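Long-range contact in acetolactate synthase isozyme 1 large subunit (Escherichia coli, PDB 6LPI), which is the large subunit of an acetohydroxy-acid synthase, a thiamine diphosphate enzyme that binds magnesium and flavin-adenine dinucleotide: residues R230-L244 with L250-G262. Residues are numbered along the deposited sequence; the frame is centred on the assembly and turned at random.
With FAD (flavin-adenine dinucleotide), chain I.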
ATOM      1  N   ARG B 230       6.665 -14.887  13.779  1.00 63.91           N
ATOM      2  CA  ARG B 230       6.552 -16.338  13.885  1.00 67.38           C
ATOM      3  C   ARG B 230       6.918 -16.815  15.285  1.00 63.20           C
ATOM      4  O   ARG B 230       6.182 -17.600  15.897  1.00 57.50           O
ATOM      5  CB  ARG B 230       7.457 -17.001  12.837  1.00 73.84           C
ATOM      6  CG  ARG B 230       7.191 -18.484  12.618  1.00 79.95           C
ATOM      7  CD  ARG B 230       8.249 -19.148  11.733  1.00 80.76           C
ATOM      8  NE  ARG B 230       7.912 -20.542  11.414  1.00 82.71           N
ATOM      9  CZ  ARG B 230       7.477 -20.978  10.233  1.00 75.79           C
ATOM     10  NH1 ARG B 230       7.323 -20.131   9.216  1.00 72.72           N
ATOM     11  NH2 ARG B 230       7.197 -22.266  10.074  1.00 65.70           N
ATOM     12  N   GLU B 231       8.024 -16.305  15.826  1.00 64.64           N
ATOM     13  CA  GLU B 231       8.466 -16.710  17.154  1.00 62.17           C
ATOM     14  C   GLU B 231       7.381 -16.445  18.178  1.00 60.48           C
ATOM     15  O   GLU B 231       7.049 -17.317  18.981  1.00 60.01           O
ATOM     16  CB  GLU B 231       9.755 -15.979  17.518  1.00 66.69           C
ATOM     17  CG  GLU B 231      10.363 -16.392  18.836  1.00 78.02           C
ATOM     18  CD  GLU B 231      11.669 -15.664  19.113  1.00 93.97           C
ATOM     19  OE1 GLU B 231      11.973 -14.680  18.406  1.00 97.49           O
ATOM     20  OE2 GLU B 231      12.417 -16.095  20.015  1.00102.07           O
ATOM     21  N   LEU B 232       6.765 -15.262  18.114  1.00 66.90           N
ATOM     22  CA  LEU B 232       5.694 -14.932  19.048  1.00 62.70           C
ATOM     23  C   LEU B 232       4.491 -15.831  18.850  1.00 65.28           C
ATOM     24  O   LEU B 232       3.973 -16.412  19.815  1.00 72.61           O
ATOM     25  CB  LEU B 232       5.278 -13.482  18.876  1.00 45.99           C
ATOM     26  CG  LEU B 232       3.985 -13.199  19.633  1.00 55.74           C
ATOM     27  CD1 LEU B 232       4.224 -12.973  21.134  1.00 59.89           C
ATOM     28  CD2 LEU B 232       3.272 -12.024  19.000  1.00 48.12           C
ATOM     29  N   ALA B 233       4.048 -15.977  17.603  1.00 59.16           N
ATOM     30  CA  ALA B 233       2.856 -16.773  17.339  1.00 63.36           C
ATOM     31  C   ALA B 233       3.016 -18.185  17.875  1.00 64.89           C
ATOM     32  O   ALA B 233       2.090 -18.738  18.482  1.00 69.77           O
ATOM     33  CB  ALA B 233       2.551 -16.789  15.844  1.00 46.30           C
ATOM     34  N   GLU B 234       4.200 -18.770  17.697  1.00 59.62           N
ATOM     35  CA  GLU B 234       4.390 -20.150  18.102  1.00 56.10           C
ATOM     36  C   GLU B 234       4.647 -20.292  19.587  1.00 66.84           C
ATOM     37  O   GLU B 234       4.149 -21.242  20.205  1.00 74.14           O
ATOM     38  CB  GLU B 234       5.545 -20.753  17.313  1.00 59.08           C
ATOM     39  CG  GLU B 234       5.172 -20.975  15.862  1.00 61.47           C
ATOM     40  CD  GLU B 234       6.349 -21.324  15.021  1.00 73.89           C
ATOM     41  OE1 GLU B 234       6.170 -21.540  13.810  1.00 84.00           O
ATOM     42  OE2 GLU B 234       7.472 -21.328  15.559  1.00 81.97           O
ATOM     43  N   LYS B 235       5.371 -19.346  20.186  1.00 68.57           N
ATOM     44  CA  LYS B 235       5.652 -19.417  21.619  1.00 67.02           C
ATOM     45  C   LYS B 235       4.364 -19.387  22.422  1.00 70.82           C
ATOM     46  O   LYS B 235       4.055 -20.331  23.156  1.00 76.01           O
ATOM     47  CB  LYS B 235       6.570 -18.265  22.019  1.00 56.44           C
ATOM     48  CG  LYS B 235       6.879 -18.107  23.498  1.00 57.53           C
ATOM     49  CD  LYS B 235       8.286 -17.590  23.629  1.00 61.72           C
ATOM     50  CE  LYS B 235       8.480 -16.770  24.872  1.00 62.70           C
ATOM     51  NZ  LYS B 235       8.987 -17.489  26.061  1.00 64.38           N
ATOM     52  N   ALA B 236       3.594 -18.306  22.288  1.00 67.74           N
ATOM     53  CA  ALA B 236       2.333 -18.162  23.000  1.00 62.77           C
ATOM     54  C   ALA B 236       1.226 -19.008  22.394  1.00 62.98           C
ATOM     55  O   ALA B 236       0.126 -19.059  22.960  1.00 60.49           O
ATOM     56  CB  ALA B 236       1.908 -16.692  23.041  1.00 63.45           C
ATOM     57  N   GLN B 237       1.504 -19.672  21.275  1.00 63.53           N
ATOM     58  CA  GLN B 237       0.543 -20.508  20.562  1.00 66.32           C
ATOM     59  C   GLN B 237      -0.756 -19.752  20.261  1.00 64.90           C
ATOM     60  O   GLN B 237      -1.867 -20.177  20.594  1.00 69.33           O
ATOM     61  CB  GLN B 237       0.288 -21.786  21.365  1.00 62.24           C
ATOM     62  CG  GLN B 237       1.457 -22.693  21.284  1.00 65.32           C
ATOM     63  CD  GLN B 237       1.385 -23.556  20.055  1.00 73.12           C
ATOM     64  OE1 GLN B 237       0.417 -24.291  19.841  1.00 72.76           O
ATOM     65  NE2 GLN B 237       2.383 -23.414  19.191  1.00 77.86           N
ATOM     66  N   LEU B 238      -0.594 -18.676  19.564  1.00 58.23           N
ATOM     67  CA  LEU B 238      -1.687 -17.772  19.240  1.00 51.11           C
ATOM     68  C   LEU B 238      -2.308 -18.174  17.915  1.00 56.10           C
ATOM     69  O   LEU B 238      -1.584 -18.355  16.930  1.00 64.82           O
ATOM     70  CB  LEU B 238      -1.168 -16.355  19.133  1.00 47.22           C
ATOM     71  CG  LEU B 238      -0.439 -15.918  20.399  1.00 47.13           C
ATOM     72  CD1 LEU B 238      -0.002 -14.475  20.263  1.00 46.32           C
ATOM     73  CD2 LEU B 238      -1.298 -16.144  21.636  1.00 43.00           C
ATOM     74  N   PRO B 239      -3.618 -18.372  17.851  1.00 52.27           N
ATOM     75  CA  PRO B 239      -4.280 -18.361  16.544  1.00 52.94           C
ATOM     76  C   PRO B 239      -3.985 -17.036  15.856  1.00 47.87           C
ATOM     77  O   PRO B 239      -4.139 -15.970  16.450  1.00 51.58           O
ATOM     78  CB  PRO B 239      -5.764 -18.512  16.904  1.00 54.57           C
ATOM     79  CG  PRO B 239      -5.747 -19.314  18.172  1.00 53.08           C
ATOM     80  CD  PRO B 239      -4.473 -18.946  18.905  1.00 54.24           C
ATOM     81  N   THR B 240      -3.495 -17.097  14.622  1.00 43.57           N
ATOM     82  CA  THR B 240      -3.092 -15.886  13.910  1.00 45.70           C
ATOM     83  C   THR B 240      -3.886 -15.708  12.625  1.00 39.13           C
ATOM     84  O   THR B 240      -3.972 -16.621  11.803  1.00 48.41           O
ATOM     85  CB  THR B 240      -1.602 -15.912  13.605  1.00 52.40           C
ATOM     86  OG1 THR B 240      -1.380 -16.888  12.594  1.00 69.56           O
ATOM     87  CG2 THR B 240      -0.829 -16.321  14.825  1.00 52.29           C
ATOM     88  N   THR B 241      -4.500 -14.545  12.485  1.00 41.01           N
ATOM     89  CA  THR B 241      -5.214 -14.165  11.281  1.00 43.67           C
ATOM     90  C   THR B 241      -4.429 -13.072  10.568  1.00 50.09           C
ATOM     91  O   THR B 241      -3.746 -12.262  11.203  1.00 49.16           O
ATOM     92  CB  THR B 241      -6.639 -13.693  11.609  1.00 44.58           C
ATOM     93  OG1 THR B 241      -7.373 -13.490  10.396  1.00 46.64           O
ATOM     94  CG2 THR B 241      -6.627 -12.397  12.396  1.00 36.10           C
ATOM     95  N   MET B 242      -4.565 -13.010   9.248  1.00 48.96           N
ATOM     96  CA  MET B 242      -3.857 -11.992   8.489  1.00 46.29           C
ATOM     97  C   MET B 242      -4.830 -11.215   7.618  1.00 43.55           C
ATOM     98  O   MET B 242      -5.869 -11.732   7.204  1.00 43.91           O
ATOM     99  CB  MET B 242      -2.758 -12.600   7.622  1.00 50.26           C
ATOM    100  CG  MET B 242      -1.698 -13.367   8.371  1.00 52.24           C
ATOM    101  SD  MET B 242      -1.067 -14.774   7.413  1.00 56.88           S
ATOM    102  CE  MET B 242      -2.274 -16.055   7.762  1.00 60.99           C
ATOM    103  N   THR B 243      -4.507  -9.953   7.376  1.00 42.57           N
ATOM    104  CA  THR B 243      -5.237  -9.186   6.379  1.00 46.05           C
ATOM    105  C   THR B 243      -4.797  -9.606   4.987  1.00 47.81           C
ATOM    106  O   THR B 243      -3.844 -10.367   4.823  1.00 49.61           O
ATOM    107  CB  THR B 243      -4.980  -7.700   6.552  1.00 43.06           C
ATOM    108  OG1 THR B 243      -3.584  -7.465   6.344  1.00 52.55           O
ATOM    109  CG2 THR B 243      -5.366  -7.249   7.941  1.00 39.13           C
ATOM    110  N   LEU B 244      -5.472  -9.070   3.966  1.00 46.77           N
ATOM    111  CA  LEU B 244      -5.024  -9.298   2.592  1.00 47.90           C
ATOM    112  C   LEU B 244      -3.566  -8.898   2.378  1.00 51.28           C
ATOM    113  O   LEU B 244      -2.879  -9.488   1.539  1.00 52.95           O
ATOM    114  CB  LEU B 244      -5.918  -8.546   1.609  1.00 47.75           C
ATOM    115  CG  LEU B 244      -5.565  -8.757   0.134  1.00 42.26           C
ATOM    116  CD1 LEU B 244      -5.832 -10.185  -0.245  1.00 39.23           C
ATOM    117  CD2 LEU B 244      -6.365  -7.810  -0.727  1.00 37.77           C
ATOM    118  N   LEU B 250       2.655 -16.078   7.761  1.00 62.13           N
ATOM    119  CA  LEU B 250       2.798 -17.456   8.197  1.00 62.16           C
ATOM    120  C   LEU B 250       2.447 -18.356   7.022  1.00 70.75           C
ATOM    121  O   LEU B 250       1.541 -18.027   6.245  1.00 77.76           O
ATOM    122  CB  LEU B 250       1.871 -17.824   9.366  1.00 55.90           C
ATOM    123  CG  LEU B 250       2.164 -17.452  10.813  1.00 59.62           C
ATOM    124  CD1 LEU B 250       1.182 -18.198  11.672  1.00 47.04           C
ATOM    125  CD2 LEU B 250       3.572 -17.839  11.215  1.00 64.20           C
ATOM    126  N   PRO B 251       3.150 -19.477   6.853  1.00 65.68           N
ATOM    127  CA  PRO B 251       2.901 -20.313   5.676  1.00 63.41           C
ATOM    128  C   PRO B 251       1.469 -20.811   5.735  1.00 63.77           C
ATOM    129  O   PRO B 251       0.930 -21.049   6.818  1.00 53.11           O
ATOM    130  CB  PRO B 251       3.922 -21.446   5.807  1.00 57.95           C
ATOM    131  CG  PRO B 251       4.506 -21.311   7.179  1.00 57.89           C
ATOM    132  CD  PRO B 251       4.375 -19.883   7.558  1.00 62.61           C
ATOM    133  N   LYS B 252       0.853 -20.956   4.559  1.00 60.22           N
ATOM    134  CA  LYS B 252      -0.589 -21.164   4.513  1.00 55.46           C
ATOM    135  C   LYS B 252      -1.047 -22.294   5.426  1.00 59.51           C
ATOM    136  O   LYS B 252      -2.056 -22.158   6.124  1.00 67.20           O
ATOM    137  CB  LYS B 252      -1.057 -21.426   3.090  1.00 54.04           C
ATOM    138  CG  LYS B 252      -2.556 -21.650   3.113  1.00 58.24           C
ATOM    139  CD  LYS B 252      -3.121 -22.337   1.913  1.00 64.21           C
ATOM    140  CE  LYS B 252      -4.439 -21.677   1.571  1.00 53.45           C
ATOM    141  NZ  LYS B 252      -4.233 -20.204   1.412  1.00 61.82           N
ATOM    142  N   ALA B 253      -0.319 -23.408   5.442  1.00 61.12           N
ATOM    143  CA  ALA B 253      -0.694 -24.590   6.214  1.00 67.94           C
ATOM    144  C   ALA B 253      -0.303 -24.506   7.683  1.00 72.47           C
ATOM    145  O   ALA B 253      -0.516 -25.479   8.414  1.00 77.30           O
ATOM    146  CB  ALA B 253      -0.086 -25.847   5.601  1.00 62.20           C
ATOM    147  N   HIS B 254       0.287 -23.403   8.129  1.00 67.22           N
ATOM    148  CA  HIS B 254       0.777 -23.349   9.497  1.00 65.99           C
ATOM    149  C   HIS B 254      -0.373 -23.635  10.461  1.00 72.22           C
ATOM    150  O   HIS B 254      -1.475 -23.090  10.291  1.00 68.08           O
ATOM    151  CB  HIS B 254       1.399 -21.985   9.801  1.00 57.40           C
ATOM    152  CG  HIS B 254       1.991 -21.884  11.175  1.00 68.51           C
ATOM    153  ND1 HIS B 254       3.334 -21.649  11.389  1.00 71.13           N
ATOM    154  CD2 HIS B 254       1.423 -21.953  12.404  1.00 68.23           C
ATOM    155  CE1 HIS B 254       3.570 -21.599  12.687  1.00 70.14           C
ATOM    156  NE2 HIS B 254       2.427 -21.783  13.326  1.00 70.03           N
ATOM    157  N   PRO B 255      -0.172 -24.508  11.454  1.00 72.52           N
ATOM    158  CA  PRO B 255      -1.290 -24.947  12.295  1.00 63.39           C
ATOM    159  C   PRO B 255      -1.905 -23.848  13.127  1.00 60.65           C
ATOM    160  O   PRO B 255      -2.948 -24.083  13.750  1.00 67.52           O
ATOM    161  CB  PRO B 255      -0.659 -26.028  13.179  1.00 63.70           C
ATOM    162  CG  PRO B 255       0.522 -26.487  12.434  1.00 70.21           C
ATOM    163  CD  PRO B 255       1.049 -25.285  11.723  1.00 74.85           C
ATOM    164  N   LEU B 256      -1.291 -22.679  13.192  1.00 52.51           N
ATOM    165  CA  LEU B 256      -1.884 -21.544  13.870  1.00 49.84           C
ATOM    166  C   LEU B 256      -2.549 -20.578  12.900  1.00 47.64           C
ATOM    167  O   LEU B 256      -2.996 -19.510  13.313  1.00 53.34           O
ATOM    168  CB  LEU B 256      -0.835 -20.812  14.706  1.00 55.59           C
ATOM    169  CG  LEU B 256      -0.228 -21.532  15.917  1.00 61.09           C
ATOM    170  CD1 LEU B 256       1.025 -20.810  16.391  1.00 61.69           C
ATOM    171  CD2 LEU B 256      -1.201 -21.704  17.068  1.00 61.37           C
ATOM    172  N   SER B 257      -2.555 -20.893  11.613  1.00 60.38           N
ATOM    173  CA  SER B 257      -3.035 -19.961  10.599  1.00 61.50           C
ATOM    174  C   SER B 257      -4.547 -20.015  10.529  1.00 58.87           C
ATOM    175  O   SER B 257      -5.120 -20.982  10.023  1.00 62.64           O
ATOM    176  CB  SER B 257      -2.448 -20.287   9.230  1.00 68.17           C
ATOM    177  OG  SER B 257      -3.021 -19.451   8.243  1.00 69.68           O
ATOM    178  N   LEU B 258      -5.188 -18.951  10.975  1.00 61.70           N
ATOM    179  CA  LEU B 258      -6.593 -18.752  10.682  1.00 58.56           C
ATOM    180  C   LEU B 258      -6.788 -18.278   9.262  1.00 58.17           C
ATOM    181  O   LEU B 258      -7.922 -18.045   8.848  1.00 54.88           O
ATOM    182  CB  LEU B 258      -7.169 -17.700  11.619  1.00 54.48           C
ATOM    183  CG  LEU B 258      -7.243 -18.034  13.085  1.00 49.71           C
ATOM    184  CD1 LEU B 258      -7.839 -16.837  13.770  1.00 47.28           C
ATOM    185  CD2 LEU B 258      -8.123 -19.246  13.252  1.00 49.48           C
ATOM    186  N   GLY B 259      -5.699 -18.115   8.516  1.00 62.42           N
ATOM    187  CA  GLY B 259      -5.822 -17.523   7.214  1.00 59.08           C
ATOM    188  C   GLY B 259      -6.336 -16.106   7.340  1.00 57.76           C
ATOM    189  O   GLY B 259      -6.260 -15.471   8.397  1.00 67.77           O
ATOM    190  N   MET B 260      -6.961 -15.638   6.274  1.00 48.77           N
ATOM    191  CA  MET B 260      -7.360 -14.249   6.173  1.00 43.88           C
ATOM    192  C   MET B 260      -8.768 -14.052   6.711  1.00 46.05           C
ATOM    193  O   MET B 260      -9.648 -14.881   6.496  1.00 54.87           O
ATOM    194  CB  MET B 260      -7.291 -13.784   4.726  1.00 38.61           C
ATOM    195  CG  MET B 260      -8.068 -12.545   4.456  1.00 54.62           C
ATOM    196  SD  MET B 260      -7.822 -11.940   2.783  1.00 55.42           S
ATOM    197  CE  MET B 260      -9.291 -12.631   2.064  1.00 61.14           C
ATOM    198  N   LEU B 261      -8.955 -12.959   7.437  1.00 54.46           N
ATOM    199  CA  LEU B 261     -10.233 -12.547   7.994  1.00 56.85           C
ATOM    200  C   LEU B 261     -10.942 -11.533   7.092  1.00 51.20           C
ATOM    201  O   LEU B 261     -10.358 -10.957   6.173  1.00 49.06           O
ATOM    202  CB  LEU B 261     -10.017 -11.963   9.384  1.00 53.15           C
ATOM    203  CG  LEU B 261      -9.650 -10.491   9.381  1.00 49.77           C
ATOM    204  CD1 LEU B 261      -9.672  -9.948  10.795  1.00 48.00           C
ATOM    205  CD2 LEU B 261      -8.277 -10.311   8.758  1.00 53.03           C
ATOM    206  N   GLY B 262     -12.230 -11.333   7.350  1.00 51.37           N
ATOM    207  CA  GLY B 262     -12.891 -10.195   6.742  1.00 49.40           C
ATOM    208  C   GLY B 262     -13.899 -10.459   5.643  1.00 36.23           C
ATOM    209  O   GLY B 262     -14.540 -11.500   5.609  1.00 37.63           O
TER
HETATM  210  PA  FAD I 601      -2.073  -1.812   5.521  1.00 49.30           P
HETATM  211  O1A FAD I 601      -1.415  -2.839   4.685  1.00 61.06           O
HETATM  212  O2A FAD I 601      -2.337  -0.473   4.885  1.00 42.99           O
HETATM  213  O5B FAD I 601      -1.087  -1.736   6.752  1.00 31.13           O
HETATM  214  C5B FAD I 601      -0.362  -0.530   7.066  1.00 26.37           C
HETATM  215  C4B FAD I 601      -0.409  -0.354   8.559  1.00 39.26           C
HETATM  216  O4B FAD I 601       0.785  -0.909   9.172  1.00 39.34           O
HETATM  217  C3B FAD I 601      -0.472   1.098   9.025  1.00 42.90           C
HETATM  218  O3B FAD I 601      -1.312   1.168  10.178  1.00 35.96           O
HETATM  219  C2B FAD I 601       1.007   1.407   9.282  1.00 37.87           C
HETATM  220  O2B FAD I 601       1.240   2.506  10.151  1.00 36.12           O
HETATM  221  C1B FAD I 601       1.420   0.097   9.937  1.00 39.37           C
HETATM  222  N9A FAD I 601       2.849  -0.164   9.961  1.00 48.78           N
HETATM  223  C8A FAD I 601       3.721  -0.162   8.905  1.00 51.45           C
HETATM  224  N7A FAD I 601       4.959  -0.458   9.233  1.00 49.01           N
HETATM  225  C5A FAD I 601       4.894  -0.670  10.602  1.00 52.96           C
HETATM  226  C6A FAD I 601       5.871  -1.009  11.561  1.00 54.22           C
HETATM  227  N6A FAD I 601       7.160  -1.205  11.273  1.00 59.58           N
HETATM  228  N1A FAD I 601       5.473  -1.129  12.847  1.00 45.10           N
HETATM  229  C2A FAD I 601       4.187  -0.926  13.145  1.00 43.71           C
HETATM  230  N3A FAD I 601       3.179  -0.612  12.329  1.00 52.35           N
HETATM  231  C4A FAD I 601       3.601  -0.490  11.064  1.00 55.12           C
HETATM  232  N1  FAD I 601      -8.695  -7.040   3.417  1.00 39.84           N
HETATM  233  C2  FAD I 601      -8.988  -7.929   4.408  1.00 36.53           C
HETATM  234  O2  FAD I 601      -8.368  -7.926   5.464  1.00 41.56           O
HETATM  235  N3  FAD I 601      -9.989  -8.865   4.225  1.00 35.36           N
HETATM  236  C4  FAD I 601     -10.767  -9.009   3.095  1.00 39.11           C
HETATM  237  O4  FAD I 601     -11.627  -9.885   3.047  1.00 40.82           O
HETATM  238  C4X FAD I 601     -10.456  -8.048   2.047  1.00 41.19           C
HETATM  239  N5  FAD I 601     -11.143  -8.104   0.925  1.00 39.88           N
HETATM  240  C5X FAD I 601     -10.825  -7.195  -0.077  1.00 41.61           C
HETATM  241  C6  FAD I 601     -11.533  -7.240  -1.280  1.00 36.33           C
HETATM  242  C7  FAD I 601     -11.237  -6.356  -2.317  1.00 42.11           C
HETATM  243  C7M FAD I 601     -12.028  -6.417  -3.596  1.00 37.82           C
HETATM  244  C8  FAD I 601     -10.220  -5.402  -2.148  1.00 43.90           C
HETATM  245  C8M FAD I 601      -9.890  -4.419  -3.246  1.00 36.76           C
HETATM  246  C9  FAD I 601      -9.514  -5.354  -0.948  1.00 44.62           C
HETATM  247  C9A FAD I 601      -9.814  -6.232   0.087  1.00 45.54           C
HETATM  248  N10 FAD I 601      -9.111  -6.208   1.311  1.00 50.46           N
HETATM  249  C10 FAD I 601      -9.403  -7.100   2.308  1.00 47.09           C
HETATM  250  C1' FAD I 601      -8.041  -5.239   1.543  1.00 40.07           C
HETATM  251  C2' FAD I 601      -8.507  -4.029   2.338  1.00 32.26           C
HETATM  252  O2' FAD I 601      -9.115  -3.073   1.469  1.00 36.00           O
HETATM  253  C3' FAD I 601      -7.302  -3.373   3.013  1.00 34.51           C
HETATM  254  O3' FAD I 601      -6.330  -3.034   2.030  1.00 46.66           O
HETATM  255  C4' FAD I 601      -6.630  -4.233   4.077  1.00 32.91           C
HETATM  256  O4' FAD I 601      -7.633  -4.957   4.781  1.00 42.92           O
HETATM  257  C5' FAD I 601      -5.820  -3.411   5.050  1.00 37.02           C
HETATM  258  O5' FAD I 601      -4.878  -4.268   5.720  1.00 46.27           O
HETATM  259  P   FAD I 601      -3.857  -3.681   6.734  1.00 90.95           P
HETATM  260  O1P FAD I 601      -4.589  -3.360   8.037  1.00 83.80           O
HETATM  261  O2P FAD I 601      -2.777  -4.498   6.790  1.00 44.72           O
HETATM  262  O3P FAD I 601      -3.473  -2.341   6.046  1.00 61.25           O
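L250 reaches two parts of 230-244: its CD2 meets CG of R230, and its CD1 lies beside T240. The extended side chain of R230 runs on to P251, where NH1 is 3.4 Å from CD. L256 packs against the end of helix 226-235, which closes in a Schellman motif with Q237 at positive phi. Its CD1 lies by A233 and CD2 by the L238 carbonyl. L256 O accepts two hydrogen bonds from T240: N donates almost straight (2.8 Å, 172°), while OG1 comes from above the carbonyl plane. S257 OG accepts from G259 N in an ST turn and meets the M242 methyl CE. L258 N hydrogen-bonds T240 O at 2.8 Å. G259 O is gripped by M242 N and, at 3.0 Å, by T241 OG1, which stands opposite the backbone N (chi1 -173°). M260 SD lies alongside L244. L261 N gives M242 O a weak hydrogen bond, and L261 O accepts one from FAD N3 at 2.9 Å. T243 OG1 hydrogen-bonds the FAD phosphate oxygen O2P; residues just after both strands line the FAD pocket. Parallel strands 240-242 and 257-260 edge the central-domain sheet, which 214-218 continues. Helix 267-273 packs on L258 and L261, helix 344-354 on P239 and L256.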